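Local coordinates for protein putative cytochrome P450 hydroxylase (Chondromyces apiculatus DSM 436, PDB 6GMF) that probably oxidises terpenes as a cytochrome P450 monooxygenase that carries heme b bound through a cysteine ligand to its iron, at residues 119-122 with 123-126; 128-131 with 132-136; 254-257 with 258-262; 349-352 with 353-356; 357-360 with 361-365. All coordinates share one frame; numbering follows the deposited sequence.

Contacts 4 and 5 follow each other on helix 346-363, which leads away from the heme. Contact 4 is at the heme end, with the side chain of Ala-349 about 4 Å from the cofactor. Contact 2 packs against both, and its Val-133 CG1 lies 3.7 Å from Met-356 SD of contact 4. Contact 1 joins contact 2 through a salt bridge between Lys-124 NZ and Glu-132 OE2, 3.1 Å long. It also meets contact 5, where Asp-119 OD1 and Arg-363 NH2 are 2.6 Å apart. Contact 3 lies on a separate helix beside contact 5, with Gln-260 NE2 3.0 Å from Gly-365 O, a probable hydrogen bond.

Contact 1: 119-122 with 123-126; sequences DGLR and GKST
Two overlapping beta turns bring Leu-121 and Lys-124 together: a type I turn over 119-122 and a type II turn over 121-124. Lys-124 N closes the second turn by donating to Leu-121 O at 3.2 Å. The N-H...O angle is 151°, and the donor is tilted from the carbonyl plane. Gly-123 has a positive phi in this turn, and a side chain there would run into Arg-122 O. The alkyl chain of Lys-124 folds back along the turn. Its CB lies 3.3 Å from Leu-121 O. Further out, CD comes equally near to Leu-121 O and to Gly-120 O, 3.7 Å from each. The bend at chi3 (93°) helps swing the amine round to a salt bridge with Glu-132. An alanine in place of Lys-124 would probably leave the Glu-132 carboxylate without its charged mate, Gly-120 O without its cover and Leu-121 O with less. The first turn is reinforced by Arg-122. Its NE donates to a lone pair of Asp-119 O at 3.0 Å, in the carbonyl plane. Arg-122 N reaches the same oxygen at 3.2 Å. Asp-119 CG lies over the centre of one face of the Arg-122 guanidinium, 3.8 Å from its plane. The carboxylate's close salt bridge is with Arg-363; that to Arg-122 NE is long and a matter of charge alone. The turns link helix 107-119 to strand 126-128. Leu-121 is buried beneath them, against Glu-132 and Val-133 of helix 129-134 and against Val-394.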
loop_
_atom_site.group_PDB
_atom_site.type_symbol
_atom_site.label_atom_id
_atom_site.label_comp_id
_atom_site.label_asym_id
_atom_site.label_seq_id
_atom_site.Cartn_x
_atom_site.Cartn_y
_atom_site.Cartn_z
ATOM N N ASP A 119 -1.429 8.231 23.047
ATOM C CA ASP A 119 -0.933 8.925 24.265
ATOM C C ASP A 119 -0.289 10.264 23.888
ATOM O O ASP A 119 -0.406 11.152 24.650
ATOM C CB ASP A 119 0.056 8.051 25.035
ATOM C CG ASP A 119 -0.604 6.924 25.800
ATOM O OD1 ASP A 119 -1.814 6.904 25.857
ATOM O OD2 ASP A 119 0.117 6.047 26.256
ATOM N N GLY A 120 0.413 10.347 22.762
ATOM C CA GLY A 120 1.009 11.608 22.311
ATOM C C GLY A 120 -0.024 12.663 21.965
ATOM O O GLY A 120 0.374 13.789 21.810
ATOM N N LEU A 121 -1.307 12.300 21.881
ATOM C CA LEU A 121 -2.332 13.272 21.532
ATOM C C LEU A 121 -2.965 13.894 22.808
ATOM O O LEU A 121 -3.772 14.824 22.695
ATOM C CB LEU A 121 -3.389 12.565 20.673
ATOM C CG LEU A 121 -2.857 11.873 19.415
ATOM C CD1 LEU A 121 -3.987 11.316 18.595
ATOM C CD2 LEU A 121 -2.050 12.845 18.579
ATOM N N ARG A 122 -2.697 13.342 23.994
ATOM C CA ARG A 122 -3.382 13.782 25.227
ATOM C C ARG A 122 -3.054 15.257 25.485
ATOM O O ARG A 122 -1.906 15.716 25.236
ATOM C CB ARG A 122 -2.987 12.923 26.431
ATOM C CG ARG A 122 -3.644 11.555 26.470
ATOM C CD ARG A 122 -3.032 10.674 27.547
ATOM N NE ARG A 122 -1.589 10.516 27.376
ATOM C CZ ARG A 122 -0.803 9.907 28.252
ATOM N NH1 ARG A 122 -1.347 9.244 29.262
ATOM N NH2 ARG A 122 0.510 9.978 28.125
ATOM N N GLY A 123 -4.089 15.992 25.930
ATOM C CA GLY A 123 -3.995 17.397 26.325
ATOM C C GLY A 123 -4.098 18.331 25.132
ATOM O O GLY A 123 -4.046 19.542 25.310
ATOM N N LYS A 124 -4.201 17.759 23.919
ATOM C CA LYS A 124 -4.367 18.515 22.672
ATOM C C LYS A 124 -5.843 18.448 22.253
ATOM O O LYS A 124 -6.500 17.434 22.503
ATOM C CB LYS A 124 -3.573 17.918 21.508
ATOM C CG LYS A 124 -2.057 17.812 21.640
ATOM C CD LYS A 124 -1.487 16.799 20.634
ATOM C CE LYS A 124 -1.038 17.385 19.317
ATOM N NZ LYS A 124 0.440 17.487 19.245
ATOM N N SER A 125 -6.338 19.497 21.586
ATOM C CA SER A 125 -7.686 19.413 20.984
ATOM C C SER A 125 -7.637 19.396 19.451
ATOM O O SER A 125 -8.682 19.162 18.827
ATOM C CB SER A 125 -8.609 20.503 21.484
ATOM O OG SER A 125 -8.033 21.764 21.272
ATOM N N THR A 126 -6.463 19.652 18.868
ATOM C CA THR A 126 -6.198 19.405 17.456
ATOM C C THR A 126 -4.902 18.597 17.317
ATOM O O THR A 126 -3.934 18.787 18.087
ATOM C CB THR A 126 -6.110 20.730 16.683
ATOM O OG1 THR A 126 -7.380 21.379 16.697
ATOM C CG2 THR A 126 -5.777 20.594 15.218
#

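Contact 2: 128-131 with 132-136; sequences EATV and EVTVP
The backbone makes a wide pi-type turn, in which Thr-134 N donates to Ala-129 O at 2.9 Å and Val-135 N donates to Thr-130 O. Val-133 N gives only weak bonds, to the same two carbonyls. At the start of the helix two glutamates serve the backbone in opposite directions. Glu-128 is the N-cap. Its OE1 accepts from Val-131 N at 2.9 Å and its OE2 from Thr-130 N at 3.0 Å. Both donors come from above the carboxylate plane. Thr-130 OG1 is 2.7 Å from both OE1 and OE2 of Glu-128. The bend at chi2 (-76°) curls the Glu-128 carboxylate back over these donors. In return, Glu-128 N donates to Glu-132 OE1 at 2.9 Å, nearly straight but from above the carboxylate plane. The extended Glu-132 chain gets there by passing over Glu-128 O, with CG 3.2 Å from it. A leucine in place of Glu-132 would probably leave Glu-128 N without this acceptor and Lys-124 without its counter-charge. Further on, Pro-136 has no N-H to give and sets its CD 3.3 Å from Val-131 O. The short helix follows strand 126-128, and Glu-128 OE2 also accepts from Leu-388 N. On the inner side, Thr-134 and Val-135 rest on helix 220-251, the long central helix of P450s, where Thr-134 O meets Thr-239 OG1.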
loop_
_atom_site.group_PDB
_atom_site.type_symbol
_atom_site.label_atom_id
_atom_site.label_comp_id
_atom_site.label_asym_id
_atom_site.label_seq_id
_atom_site.Cartn_x
_atom_site.Cartn_y
_atom_site.Cartn_z
ATOM N N GLU A 128 -2.269 16.626 13.992
ATOM C CA GLU A 128 -2.046 16.319 12.628
ATOM C C GLU A 128 -1.899 14.798 12.476
ATOM O O GLU A 128 -0.925 14.204 12.910
ATOM C CB GLU A 128 -0.855 17.118 12.123
ATOM C CG GLU A 128 -0.893 17.320 10.626
ATOM C CD GLU A 128 -0.498 16.054 9.922
ATOM O OE1 GLU A 128 0.685 15.676 10.033
ATOM O OE2 GLU A 128 -1.374 15.452 9.291
ATOM N N ALA A 129 -2.941 14.174 11.921
ATOM C CA ALA A 129 -3.062 12.713 11.993
ATOM C C ALA A 129 -1.965 11.999 11.222
ATOM O O ALA A 129 -1.650 10.886 11.583
ATOM C CB ALA A 129 -4.416 12.303 11.509
ATOM N N THR A 130 -1.414 12.600 10.169
ATOM C CA THR A 130 -0.411 11.893 9.390
ATOM C C THR A 130 0.878 11.787 10.204
ATOM O O THR A 130 1.309 10.704 10.558
ATOM C CB THR A 130 -0.199 12.492 8.001
ATOM O OG1 THR A 130 0.370 13.804 8.075
ATOM C CG2 THR A 130 -1.470 12.462 7.195
ATOM N N VAL A 131 1.470 12.919 10.599
ATOM C CA VAL A 131 2.754 12.854 11.281
ATOM C C VAL A 131 2.601 12.139 12.621
ATOM O O VAL A 131 3.525 11.442 13.050
ATOM C CB VAL A 131 3.308 14.279 11.477
ATOM C CG1 VAL A 131 4.481 14.301 12.453
ATOM C CG2 VAL A 131 3.639 14.876 10.132
ATOM N N GLU A 132 1.477 12.339 13.298
ATOM C CA GLU A 132 1.354 11.897 14.675
ATOM C C GLU A 132 0.873 10.444 14.784
ATOM O O GLU A 132 1.077 9.794 15.841
ATOM C CB GLU A 132 0.472 12.878 15.437
ATOM C CG GLU A 132 1.051 14.267 15.443
ATOM C CD GLU A 132 0.357 15.229 16.376
ATOM O OE1 GLU A 132 -0.072 16.337 15.916
ATOM O OE2 GLU A 132 0.322 14.921 17.569
ATOM N N VAL A 133 0.241 9.901 13.733
ATOM C CA VAL A 133 -0.409 8.576 13.845
ATOM C C VAL A 133 -0.154 7.709 12.603
ATOM O O VAL A 133 0.414 6.645 12.713
ATOM C CB VAL A 133 -1.918 8.679 14.127
ATOM C CG1 VAL A 133 -2.549 7.295 14.147
ATOM C CG2 VAL A 133 -2.211 9.429 15.420
ATOM N N THR A 134 -0.613 8.153 11.421
ATOM C CA THR A 134 -0.707 7.229 10.325
ATOM C C THR A 134 0.650 6.954 9.695
ATOM O O THR A 134 0.873 5.856 9.196
ATOM C CB THR A 134 -1.727 7.687 9.285
ATOM O OG1 THR A 134 -1.213 8.812 8.593
ATOM C CG2 THR A 134 -3.057 8.013 9.906
ATOM N N VAL A 135 1.530 7.950 9.697
ATOM C CA VAL A 135 2.890 7.743 9.152
ATOM C C VAL A 135 3.717 6.884 10.097
ATOM O O VAL A 135 4.333 5.919 9.633
ATOM C CB VAL A 135 3.579 9.091 8.874
ATOM C CG1 VAL A 135 5.066 8.909 8.604
ATOM C CG2 VAL A 135 2.903 9.780 7.724
ATOM N N PRO A 136 3.781 7.139 11.430
ATOM C CA PRO A 136 4.632 6.323 12.298
ATOM C C PRO A 136 4.223 4.851 12.391
ATOM O O PRO A 136 5.095 3.991 12.442
ATOM C CB PRO A 136 4.530 6.921 13.709
ATOM C CG PRO A 136 3.456 7.985 13.605
ATOM C CD PRO A 136 3.234 8.303 12.147
#

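Contact 3: 254-257 with 258-262; sequences EQLA and AAQAD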
loop_
_atom_site.group_PDB
_atom_site.type_symbol
_atom_site.label_atom_id
_atom_site.label_comp_id
_atom_site.label_asym_id
_atom_site.label_seq_id
_atom_site.Cartn_x
_atom_site.Cartn_y
_atom_site.Cartn_z
ATOM N N GLU A 254 -22.248 9.763 10.528
ATOM C CA GLU A 254 -23.134 8.813 11.151
ATOM C C GLU A 254 -22.499 7.433 11.124
ATOM O O GLU A 254 -22.772 6.593 11.982
ATOM C CB GLU A 254 -24.497 8.785 10.473
ATOM C CG GLU A 254 -25.233 10.101 10.626
ATOM C CD GLU A 254 -26.573 10.159 9.914
ATOM O OE1 GLU A 254 -26.881 9.205 9.165
ATOM O OE2 GLU A 254 -27.307 11.159 10.121
ATOM N N GLN A 255 -21.653 7.210 10.109
ATOM C CA GLN A 255 -20.976 5.952 9.986
ATOM C C GLN A 255 -19.849 5.904 11.019
ATOM O O GLN A 255 -19.634 4.876 11.635
ATOM C CB GLN A 255 -20.550 5.750 8.533
ATOM C CG GLN A 255 -21.763 5.519 7.641
ATOM C CD GLN A 255 -21.404 5.229 6.206
ATOM O OE1 GLN A 255 -21.642 6.045 5.312
ATOM N NE2 GLN A 255 -20.905 4.031 5.992
ATOM N N LEU A 256 -19.155 7.018 11.194
ATOM C CA LEU A 256 -18.104 7.154 12.232
ATOM C C LEU A 256 -18.745 6.911 13.602
ATOM O O LEU A 256 -18.302 6.039 14.400
ATOM C CB LEU A 256 -17.503 8.553 12.114
ATOM C CG LEU A 256 -16.457 8.949 13.148
ATOM C CD1 LEU A 256 -15.424 7.850 13.327
ATOM C CD2 LEU A 256 -15.789 10.241 12.710
ATOM N N ALA A 257 -19.844 7.640 13.840
ATOM C CA ALA A 257 -20.639 7.497 15.059
ATOM C C ALA A 257 -21.005 6.025 15.268
ATOM O O ALA A 257 -20.789 5.465 16.351
ATOM C CB ALA A 257 -21.853 8.401 14.972
ATOM N N ALA A 258 -21.495 5.357 14.224
ATOM C CA ALA A 258 -21.875 3.952 14.360
ATOM C C ALA A 258 -20.661 3.111 14.789
ATOM O O ALA A 258 -20.788 2.236 15.630
ATOM C CB ALA A 258 -22.475 3.438 13.088
ATOM N N ALA A 259 -19.494 3.344 14.170
ATOM C CA ALA A 259 -18.310 2.523 14.457
ATOM C C ALA A 259 -17.749 2.838 15.844
ATOM O O ALA A 259 -17.148 1.988 16.424
ATOM C CB ALA A 259 -17.257 2.717 13.382
ATOM N N GLN A 260 -17.921 4.073 16.317
ATOM C CA GLN A 260 -17.440 4.469 17.627
ATOM C C GLN A 260 -18.289 3.775 18.696
ATOM O O GLN A 260 -17.764 3.436 19.752
ATOM C CB GLN A 260 -17.444 5.992 17.774
ATOM C CG GLN A 260 -16.169 6.633 17.257
ATOM C CD GLN A 260 -16.021 8.071 17.676
ATOM O OE1 GLN A 260 -16.886 8.900 17.396
ATOM N NE2 GLN A 260 -14.914 8.381 18.343
ATOM N N ALA A 261 -19.580 3.548 18.400
ATOM C CA ALA A 261 -20.509 2.848 19.316
ATOM C C ALA A 261 -20.369 1.321 19.205
ATOM O O ALA A 261 -20.660 0.604 20.149
ATOM C CB ALA A 261 -21.927 3.282 19.042
ATOM N N ASP A 262 -19.922 0.808 18.057
ATOM C CA ASP A 262 -19.714 -0.618 17.884
ATOM C C ASP A 262 -18.381 -0.851 17.155
ATOM O O ASP A 262 -18.328 -0.924 15.922
ATOM C CB ASP A 262 -20.861 -1.263 17.100
ATOM C CG ASP A 262 -20.730 -2.759 16.893
ATOM O OD1 ASP A 262 -19.811 -3.368 17.467
ATOM O OD2 ASP A 262 -21.531 -3.317 16.106
#
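Glu-254 meets Ala-258 one helical turn on, and Ala-258 N donates to Glu-254 O at 2.9 Å. The donor lies above the carbonyl plane and not on a lone pair. The methyl of Ala-258 also sits over this oxygen, with CB 3.4 Å away. The side chain of Glu-254 itself leaves the contact. Gln-255 comes next, and its O accepts from Ala-259 N at 3.0 Å. Its side chain leaves the contact too and packs on Phe-324 and Ile-326. Leu-256 is the buried residue of this segment. Its O receives Gln-260 N at 2.8 Å, with the donor nearly in line with the carbonyl (C=O...N 167°). Its CG is anti to N (chi1 176°), and chi2 (47°) then brings CD1 round to Gln-260 CG. This one carbon pair, at 4.2 Å, is a light touch between side chains that cross at a slant. Beyond it, the Gln-260 chain runs on extended, and its NE2 probably donates to Gly-365 O and Leu-361 O at the end of helix 346-363. Ala-257 closes the series on the exposed side. Its O accepts from Ala-261 N at 3.1 Å, and Ala-261 CB lies 3.6 Å from the same oxygen. The helix then stops, for Asp-262 is the first residue with non-helical backbone angles. Its N still donates to Ala-258 O, at 2.9 Å. Leu-256 and Ala-259 press on Leu-361, while Ala-257 and Ala-261 are exposed. This is an amphipathic alpha helix, short and alanine-rich, in the place of the P450 J helix just after helix 220-251.

Contact 4: 349-352 with 353-356; sequences ARLE and AKVM
Leu-351, partly exposed, meets the buried Val-355 one turn on along helix 346-363. They lie side by side and point the same way, with Leu-351 CD1 3.9 Å from Val-355 CG2. The same CD1 meets Lys-354 CE at 4.1 Å, a looser oblique touch. On this partly exposed side Lys-354 bends at chi3 (84°), and its amine goes to a salt bridge with Glu-107. Arg-350 leaves the contact and pairs with Glu-271, packing on His-333 and Phe-336. The remaining residues are buried. Ala-349 touches the heme, and Ala-353 packs on Leu-241 and Ile-242 of helix 220-251. Glu-352 lies against Met-137, Pro-138 and Val-141, and Met-356 against Met-137 and Ala-114. Val-355 packs on Ile-110 and Arg-111 of helix 107-119. Regular backbone bonds run throughout, such as Val-355 N to Leu-351 O at 2.9 Å and Ala-353 N to Ala-349 O at 3.0 Å. The chemistry is thus divided: mostly small and apolar groups, but also the acidic Glu-352, face the heme and helices 136-145 and 220-251, while the basic ends of Arg-350 and Lys-354 reach acidic partners on neighbouring parts of the fold.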
loop_
_atom_site.group_PDB
_atom_site.type_symbol
_atom_site.label_atom_id
_atom_site.label_comp_id
_atom_site.label_asym_id
_atom_site.label_seq_id
_atom_site.Cartn_x
_atom_site.Cartn_y
_atom_site.Cartn_z
ATOM N N ALA A 349 -1.459 -5.127 6.746
ATOM C CA ALA A 349 -2.168 -3.875 6.516
ATOM C C ALA A 349 -3.520 -3.886 7.232
ATOM O O ALA A 349 -3.922 -2.897 7.857
ATOM C CB ALA A 349 -2.378 -3.688 5.034
ATOM N N ARG A 350 -4.258 -4.987 7.058
ATOM C CA ARG A 350 -5.619 -5.135 7.642
ATOM C C ARG A 350 -5.541 -5.089 9.172
ATOM O O ARG A 350 -6.444 -4.492 9.793
ATOM C CB ARG A 350 -6.265 -6.440 7.164
ATOM C CG ARG A 350 -6.829 -6.372 5.753
ATOM C CD ARG A 350 -7.370 -7.709 5.280
ATOM N NE ARG A 350 -8.318 -7.568 4.185
ATOM C CZ ARG A 350 -8.230 -8.209 3.025
ATOM N NH1 ARG A 350 -7.295 -9.125 2.846
ATOM N NH2 ARG A 350 -9.077 -7.931 2.050
ATOM N N LEU A 351 -4.499 -5.697 9.742
ATOM C CA LEU A 351 -4.316 -5.739 11.200
ATOM C C LEU A 351 -3.920 -4.368 11.759
ATOM O O LEU A 351 -4.477 -3.905 12.735
ATOM C CB LEU A 351 -3.226 -6.764 11.519
ATOM C CG LEU A 351 -2.938 -6.956 13.000
ATOM C CD1 LEU A 351 -4.238 -7.231 13.755
ATOM C CD2 LEU A 351 -1.932 -8.068 13.192
ATOM N N GLU A 352 -2.950 -3.694 11.104
ATOM C CA GLU A 352 -2.519 -2.371 11.582
ATOM C C GLU A 352 -3.713 -1.420 11.538
ATOM O O GLU A 352 -3.915 -0.609 12.441
ATOM C CB GLU A 352 -1.362 -1.846 10.719
ATOM C CG GLU A 352 -0.080 -2.637 10.925
ATOM C CD GLU A 352 1.152 -2.052 10.258
ATOM O OE1 GLU A 352 1.179 -0.850 9.999
ATOM O OE2 GLU A 352 2.090 -2.827 10.015
ATOM N N ALA A 353 -4.464 -1.479 10.425
ATOM C CA ALA A 353 -5.556 -0.549 10.254
ATOM C C ALA A 353 -6.645 -0.848 11.301
ATOM O O ALA A 353 -7.205 0.096 11.913
ATOM C CB ALA A 353 -6.100 -0.591 8.839
ATOM N N LYS A 354 -6.989 -2.128 11.437
ATOM C CA LYS A 354 -8.033 -2.488 12.463
ATOM C C LYS A 354 -7.596 -1.973 13.832
ATOM O O LYS A 354 -8.377 -1.293 14.552
ATOM C CB LYS A 354 -8.239 -3.986 12.510
ATOM C CG LYS A 354 -9.237 -4.461 13.570
ATOM C CD LYS A 354 -9.103 -5.915 13.896
ATOM C CE LYS A 354 -8.010 -6.130 14.919
ATOM N NZ LYS A 354 -8.127 -7.428 15.633
ATOM N N VAL A 355 -6.363 -2.308 14.206
ATOM C CA VAL A 355 -5.955 -1.972 15.569
ATOM C C VAL A 355 -5.893 -0.453 15.742
ATOM O O VAL A 355 -6.419 0.086 16.688
ATOM C CB VAL A 355 -4.656 -2.670 15.983
ATOM C CG1 VAL A 355 -4.136 -2.087 17.302
ATOM C CG2 VAL A 355 -4.828 -4.175 16.096
ATOM N N MET A 356 -5.302 0.280 14.776
ATOM C CA MET A 356 -5.147 1.705 14.946
ATOM C C MET A 356 -6.527 2.368 14.997
ATOM O O MET A 356 -6.765 3.257 15.813
ATOM C CB MET A 356 -4.326 2.331 13.814
ATOM C CG MET A 356 -3.860 3.721 14.071
ATOM S SD MET A 356 -2.686 3.812 15.436
ATOM C CE MET A 356 -3.673 4.611 16.695
#

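Contact 5: 357-360 with 361-365; sequences LEVL and LARLG
This is a local contact over the last two turns of helix 346-363, where Leu-360 meets Leu-364 and Val-359 meets Arg-363. The two leucines lie alongside each other, with CD2 of Leu-360 3.8 Å from CD2 of Leu-364. Leu-364 has already left helical backbone angles, yet its N still donates to Leu-360 O at 2.8 Å. Its CB presses on the same oxygen at 3.1 Å. On the next face, Val-359 CG1 lies 4.0 Å from Arg-363 CD, and these side chains also point the same way. Beyond CD the arginine no longer runs straight, since a chi3 of 65° turns its head off the helix. There NH2 makes a salt bridge with Asp-119, NE donates to Ala-395 O and NH1 to His-115 O. Every guanidinium nitrogen therefore has an acceptor, which probably fixes the rotation of this buried group. Leu-361 folds back over the preceding turn, its CG 3.1 Å from Leu-357 O. It packs on Val-266 and Leu-263. This is the C-terminal end of the P450 L helix, which follows the heme-ligating cysteine loop.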
loop_
_atom_site.group_PDB
_atom_site.type_symbol
_atom_site.label_atom_id
_atom_site.label_comp_id
_atom_site.label_asym_id
_atom_site.label_seq_id
_atom_site.Cartn_x
_atom_site.Cartn_y
_atom_site.Cartn_z
ATOM N N LEU A 357 -7.447 1.940 14.133
ATOM C CA LEU A 357 -8.766 2.558 14.127
ATOM C C LEU A 357 -9.525 2.161 15.412
ATOM O O LEU A 357 -10.231 3.003 15.986
ATOM C CB LEU A 357 -9.521 2.152 12.864
ATOM C CG LEU A 357 -9.008 2.807 11.581
ATOM C CD1 LEU A 357 -9.680 2.166 10.413
ATOM C CD2 LEU A 357 -9.231 4.321 11.572
ATOM N N GLU A 358 -9.356 0.929 15.897
ATOM C CA GLU A 358 -10.012 0.511 17.175
ATOM C C GLU A 358 -9.569 1.442 18.314
ATOM O O GLU A 358 -10.383 1.902 19.129
ATOM C CB GLU A 358 -9.666 -0.920 17.582
ATOM C CG GLU A 358 -10.503 -1.986 16.932
ATOM C CD GLU A 358 -9.981 -3.393 17.202
ATOM O OE1 GLU A 358 -8.791 -3.546 17.622
ATOM O OE2 GLU A 358 -10.733 -4.348 16.985
ATOM N N VAL A 359 -8.276 1.750 18.361
ATOM C CA VAL A 359 -7.746 2.571 19.434
ATOM C C VAL A 359 -8.190 4.024 19.239
ATOM O O VAL A 359 -8.598 4.708 20.194
ATOM C CB VAL A 359 -6.224 2.384 19.523
ATOM C CG1 VAL A 359 -5.584 3.334 20.529
ATOM C CG2 VAL A 359 -5.898 0.936 19.862
ATOM N N LEU A 360 -8.047 4.556 18.023
ATOM C CA LEU A 360 -8.469 5.950 17.797
ATOM C C LEU A 360 -9.951 6.135 18.145
ATOM O O LEU A 360 -10.337 7.124 18.819
ATOM C CB LEU A 360 -8.259 6.307 16.329
ATOM C CG LEU A 360 -6.830 6.631 15.921
ATOM C CD1 LEU A 360 -6.707 6.554 14.406
ATOM C CD2 LEU A 360 -6.417 8.003 16.433
ATOM N N LEU A 361 -10.776 5.219 17.641
ATOM C CA LEU A 361 -12.218 5.352 17.759
ATOM C C LEU A 361 -12.607 5.236 19.227
ATOM O O LEU A 361 -13.550 5.915 19.641
ATOM C CB LEU A 361 -12.926 4.277 16.930
ATOM C CG LEU A 361 -12.898 4.470 15.416
ATOM C CD1 LEU A 361 -13.820 3.491 14.703
ATOM C CD2 LEU A 361 -13.228 5.888 15.030
ATOM N N ALA A 362 -11.937 4.341 19.976
ATOM C CA ALA A 362 -12.278 4.113 21.400
ATOM C C ALA A 362 -11.846 5.311 22.248
ATOM O O ALA A 362 -12.564 5.756 23.120
ATOM C CB ALA A 362 -11.630 2.860 21.896
ATOM N N ARG A 363 -10.647 5.843 21.998
ATOM C CA ARG A 363 -10.076 6.842 22.886
ATOM C C ARG A 363 -10.415 8.279 22.497
ATOM O O ARG A 363 -10.337 9.147 23.334
ATOM C CB ARG A 363 -8.573 6.615 22.969
ATOM C CG ARG A 363 -8.253 5.340 23.723
ATOM C CD ARG A 363 -6.772 5.140 23.868
ATOM N NE ARG A 363 -6.149 6.166 24.688
ATOM C CZ ARG A 363 -4.838 6.348 24.769
ATOM N NH1 ARG A 363 -4.014 5.485 24.194
ATOM N NH2 ARG A 363 -4.365 7.388 25.432
ATOM N N LEU A 364 -10.735 8.555 21.233
ATOM C CA LEU A 364 -11.032 9.925 20.833
ATOM C C LEU A 364 -12.547 10.120 20.895
ATOM O O LEU A 364 -13.282 9.233 20.474
ATOM C CB LEU A 364 -10.531 10.192 19.410
ATOM C CG LEU A 364 -9.088 10.670 19.244
ATOM C CD1 LEU A 364 -8.102 9.831 20.021
ATOM C CD2 LEU A 364 -8.699 10.703 17.774
ATOM N N GLY A 365 -12.984 11.287 21.386
ATOM C CA GLY A 365 -14.394 11.684 21.368
ATOM C C GLY A 365 -14.817 11.999 19.955
ATOM O O GLY A 365 -14.415 11.295 19.034
#